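Local structure of SusD-like protein BACOVA_02651 (Bacteroides ovatus, 5E75) at residues Y356-L360 against A361-L365. The protein binds polysaccharide at the cell surface and probably mediates capture of xyloglucan before its transport into the periplasm for degradation. Numbering follows the deposited sequence.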
ATOM      1  N   TYR A 356       5.098  -2.210   4.620  1.00  8.62           N
ATOM      2  CA  TYR A 356       5.753  -1.912   3.354  1.00  8.16           C
ATOM      3  C   TYR A 356       5.206  -0.645   2.703  1.00  8.33           C
ATOM      4  O   TYR A 356       3.992  -0.411   2.689  1.00  9.51           O
ATOM      5  CB  TYR A 356       5.580  -3.068   2.371  1.00  8.41           C
ATOM      6  CG  TYR A 356       6.422  -4.272   2.678  1.00  8.18           C
ATOM      7  CD1 TYR A 356       7.805  -4.226   2.539  1.00  9.27           C
ATOM      8  CD2 TYR A 356       5.846  -5.463   3.086  1.00  8.42           C
ATOM      9  CE1 TYR A 356       8.591  -5.311   2.811  1.00  8.74           C
ATOM     10  CE2 TYR A 356       6.640  -6.583   3.358  1.00  9.68           C
ATOM     11  CZ  TYR A 356       8.022  -6.479   3.225  1.00  9.62           C
ATOM     12  OH  TYR A 356       8.841  -7.549   3.487  1.00  9.99           O
ATOM     13  N   ILE A 357       6.118   0.158   2.157  1.00  8.99           N
ATOM     14  CA  ILE A 357       5.779   1.259   1.270  1.00  8.49           C
ATOM     15  C   ILE A 357       6.175   0.895  -0.161  1.00 10.50           C
ATOM     16  O   ILE A 357       5.403   1.119  -1.097  1.00 11.11           O
ATOM     17  CB  ILE A 357       6.434   2.584   1.727  1.00  8.61           C
ATOM     18  CG1 ILE A 357       5.838   3.022   3.064  1.00  9.46           C
ATOM     19  CG2 ILE A 357       6.265   3.684   0.669  1.00 10.37           C
ATOM     20  CD1 ILE A 357       6.555   4.211   3.725  1.00 12.31           C
ATOM     21  N   LEU A 358       7.364   0.314  -0.327  1.00  9.22           N
ATOM     22  CA  LEU A 358       7.825  -0.152  -1.631  1.00  7.88           C
ATOM     23  C   LEU A 358       8.627  -1.456  -1.545  1.00  8.75           C
ATOM     24  O   LEU A 358       9.638  -1.513  -0.835  1.00  9.26           O
ATOM     25  CB  LEU A 358       8.692   0.908  -2.314  1.00 10.59           C
ATOM     26  CG  LEU A 358       9.165   0.568  -3.738  1.00 10.91           C
ATOM     27  CD1 LEU A 358       7.979   0.555  -4.701  1.00 13.41           C
ATOM     28  CD2 LEU A 358      10.233   1.546  -4.190  1.00 12.86           C
ATOM     29  N   ARG A 359       8.178  -2.484  -2.266  1.00  8.68           N
ATOM     30  CA  ARG A 359       8.952  -3.703  -2.464  1.00  8.25           C
ATOM     31  C   ARG A 359       9.570  -3.750  -3.865  1.00  8.65           C
ATOM     32  O   ARG A 359       9.024  -3.204  -4.823  1.00  9.29           O
ATOM     33  CB  ARG A 359       8.062  -4.947  -2.280  1.00  9.88           C
ATOM     34  CG  ARG A 359       7.697  -5.219  -0.858  1.00  9.34           C
ATOM     35  CD  ARG A 359       7.221  -6.634  -0.643  1.00  9.73           C
ATOM     36  NE  ARG A 359       5.863  -6.943  -1.082  1.00  7.83           N
ATOM     37  CZ  ARG A 359       5.553  -7.723  -2.113  1.00  7.86           C
ATOM     38  NH1 ARG A 359       6.483  -8.158  -2.958  1.00  8.75           N
ATOM     39  NH2 ARG A 359       4.286  -8.042  -2.327  1.00  9.25           N
ATOM     40  N   LEU A 360      10.673  -4.478  -3.999  1.00  9.49           N
ATOM     41  CA  LEU A 360      11.316  -4.640  -5.304  1.00  9.21           C
ATOM     42  C   LEU A 360      10.363  -5.228  -6.350  1.00  9.79           C
ATOM     43  O   LEU A 360      10.420  -4.829  -7.523  1.00  9.76           O
ATOM     44  CB  LEU A 360      12.585  -5.483  -5.156  1.00 10.15           C
ATOM     45  CG  LEU A 360      13.455  -5.640  -6.399  1.00  9.97           C
ATOM     46  CD1 LEU A 360      14.074  -4.324  -6.832  1.00 11.06           C
ATOM     47  CD2 LEU A 360      14.514  -6.682  -6.132  1.00 11.42           C
ATOM     48  N   ALA A 361       9.463  -6.128  -5.952  1.00  8.76           N
ATOM     49  CA  ALA A 361       8.541  -6.702  -6.932  1.00  8.78           C
ATOM     50  C   ALA A 361       7.667  -5.630  -7.578  1.00  9.47           C
ATOM     51  O   ALA A 361       7.251  -5.785  -8.719  1.00  9.09           O
ATOM     52  CB  ALA A 361       7.677  -7.746  -6.303  1.00  8.81           C
ATOM     53  N   ASP A 362       7.351  -4.573  -6.840  1.00  8.94           N
ATOM     54  CA  ASP A 362       6.589  -3.443  -7.388  1.00  9.51           C
ATOM     55  C   ASP A 362       7.375  -2.792  -8.529  1.00  8.61           C
ATOM     56  O   ASP A 362       6.819  -2.446  -9.576  1.00  9.53           O
ATOM     57  CB  ASP A 362       6.327  -2.455  -6.248  1.00 10.17           C
ATOM     58  CG  ASP A 362       5.201  -1.496  -6.508  1.00 14.52           C
ATOM     59  OD1 ASP A 362       4.895  -1.189  -7.665  1.00 14.99           O
ATOM     60  OD2 ASP A 362       4.609  -1.043  -5.507  1.00 15.58           O
ATOM     61  N   VAL A 363       8.674  -2.603  -8.320  1.00  7.97           N
ATOM     62  CA  VAL A 363       9.503  -1.997  -9.348  1.00  9.00           C
ATOM     63  C   VAL A 363       9.558  -2.915 -10.574  1.00  9.75           C
ATOM     64  O   VAL A 363       9.522  -2.424 -11.705  1.00 10.04           O
ATOM     65  CB  VAL A 363      10.916  -1.621  -8.830  1.00  9.13           C
ATOM     66  CG1 VAL A 363      11.667  -0.832  -9.865  1.00 11.02           C
ATOM     67  CG2 VAL A 363      10.824  -0.818  -7.547  1.00 11.29           C
ATOM     68  N   TYR A 364       9.627  -4.227 -10.353  1.00  8.65           N
ATOM     69  CA  TYR A 364       9.604  -5.179 -11.475  1.00  9.57           C
ATOM     70  C   TYR A 364       8.334  -5.013 -12.297  1.00 11.42           C
ATOM     71  O   TYR A 364       8.374  -4.940 -13.530  1.00 10.12           O
ATOM     72  CB  TYR A 364       9.695  -6.634 -10.977  1.00  8.83           C
ATOM     73  CG  TYR A 364      11.075  -7.113 -10.524  1.00  9.29           C
ATOM     74  CD1 TYR A 364      12.101  -6.223 -10.244  1.00 10.69           C
ATOM     75  CD2 TYR A 364      11.348  -8.474 -10.387  1.00  9.65           C
ATOM     76  CE1 TYR A 364      13.354  -6.680  -9.845  1.00 10.46           C
ATOM     77  CE2 TYR A 364      12.583  -8.918  -9.988  1.00  9.08           C
ATOM     78  CZ  TYR A 364      13.585  -8.027  -9.714  1.00 10.29           C
ATOM     79  OH  TYR A 364      14.810  -8.545  -9.349  1.00 11.87           O
ATOM     80  N   LEU A 365       7.190  -4.983 -11.627  1.00  9.02           N
ATOM     81  CA  LEU A 365       5.927  -4.877 -12.336  1.00  8.68           C
ATOM     82  C   LEU A 365       5.727  -3.500 -12.967  1.00  8.60           C
ATOM     83  O   LEU A 365       5.147  -3.385 -14.045  1.00  9.86           O
ATOM     84  CB  LEU A 365       4.738  -5.235 -11.417  1.00  9.57           C
ATOM     85  CG  LEU A 365       4.710  -6.679 -10.928  1.00  9.77           C
ATOM     86  CD1 LEU A 365       3.583  -6.884  -9.944  1.00 12.99           C
ATOM     87  CD2 LEU A 365       4.568  -7.647 -12.053  1.00 11.86           C
TER
HETATM   88  O   HOH W   1       5.534  -2.153  -3.053  1.00 10.53           O
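With CG of Leu-360 trans to its own backbone N (chi1 -174°) and CG of Tyr-364 beside its backbone N (chi1 -76°), the two side chains come together one helical turn apart. The leucine meets the CE1 side of the phenol obliquely, its CG 3.6 Å from Tyr-364 CE1, while CD2 reaches on to the hydroxyl, 3.7 Å from Tyr-364 OH. Beneath this apolar pair the backbone closes the first turn: Tyr-364 N donates to Leu-360 O at 3.0 Å with an N-H...O angle of 159°. The ring also meets Phe-386, and the tyrosine side chain touches Cys-219 of helix 205-221. An alanine in place of Tyr-364 would probably leave the isobutyl group of Leu-360 without its aromatic neighbour and open a gap beside Phe-386.

One residue earlier, Arg-359 occupies the N-cap position, and its O accepts from Asp-362 N at 3.0 Å, the donor lying above the carbonyl plane and the N-H...O geometry bent. A water ties the same two residues together, accepting from Arg-359 N and donating to Asp-362 OD2. Leu-358 packs across Asp-362 at about a right angle, its CD1 3.8 Å from Asp-362 CB, and its other methyl, CD2, reaches Val-363 CG2 at 4.1 Å. The buried carboxylate of Asp-362 is balanced by salt bridges to Arg-411 and Lys-189. The Arg-359 chain, bent at chi3, brings NH1 to 3.6 Å from Ala-361 CB; salt bridges from NH2 to Glu-418 and from NH1 to Glu-243 and Glu-414 fix the orientation of the guanidinium. A strand running straight into the first turn of a helix in this way is a strand-to-helix junction, here joining strand 355-359, paired antiparallel with strand 244-248, to helix 360-372 in the largely helical SusD fold.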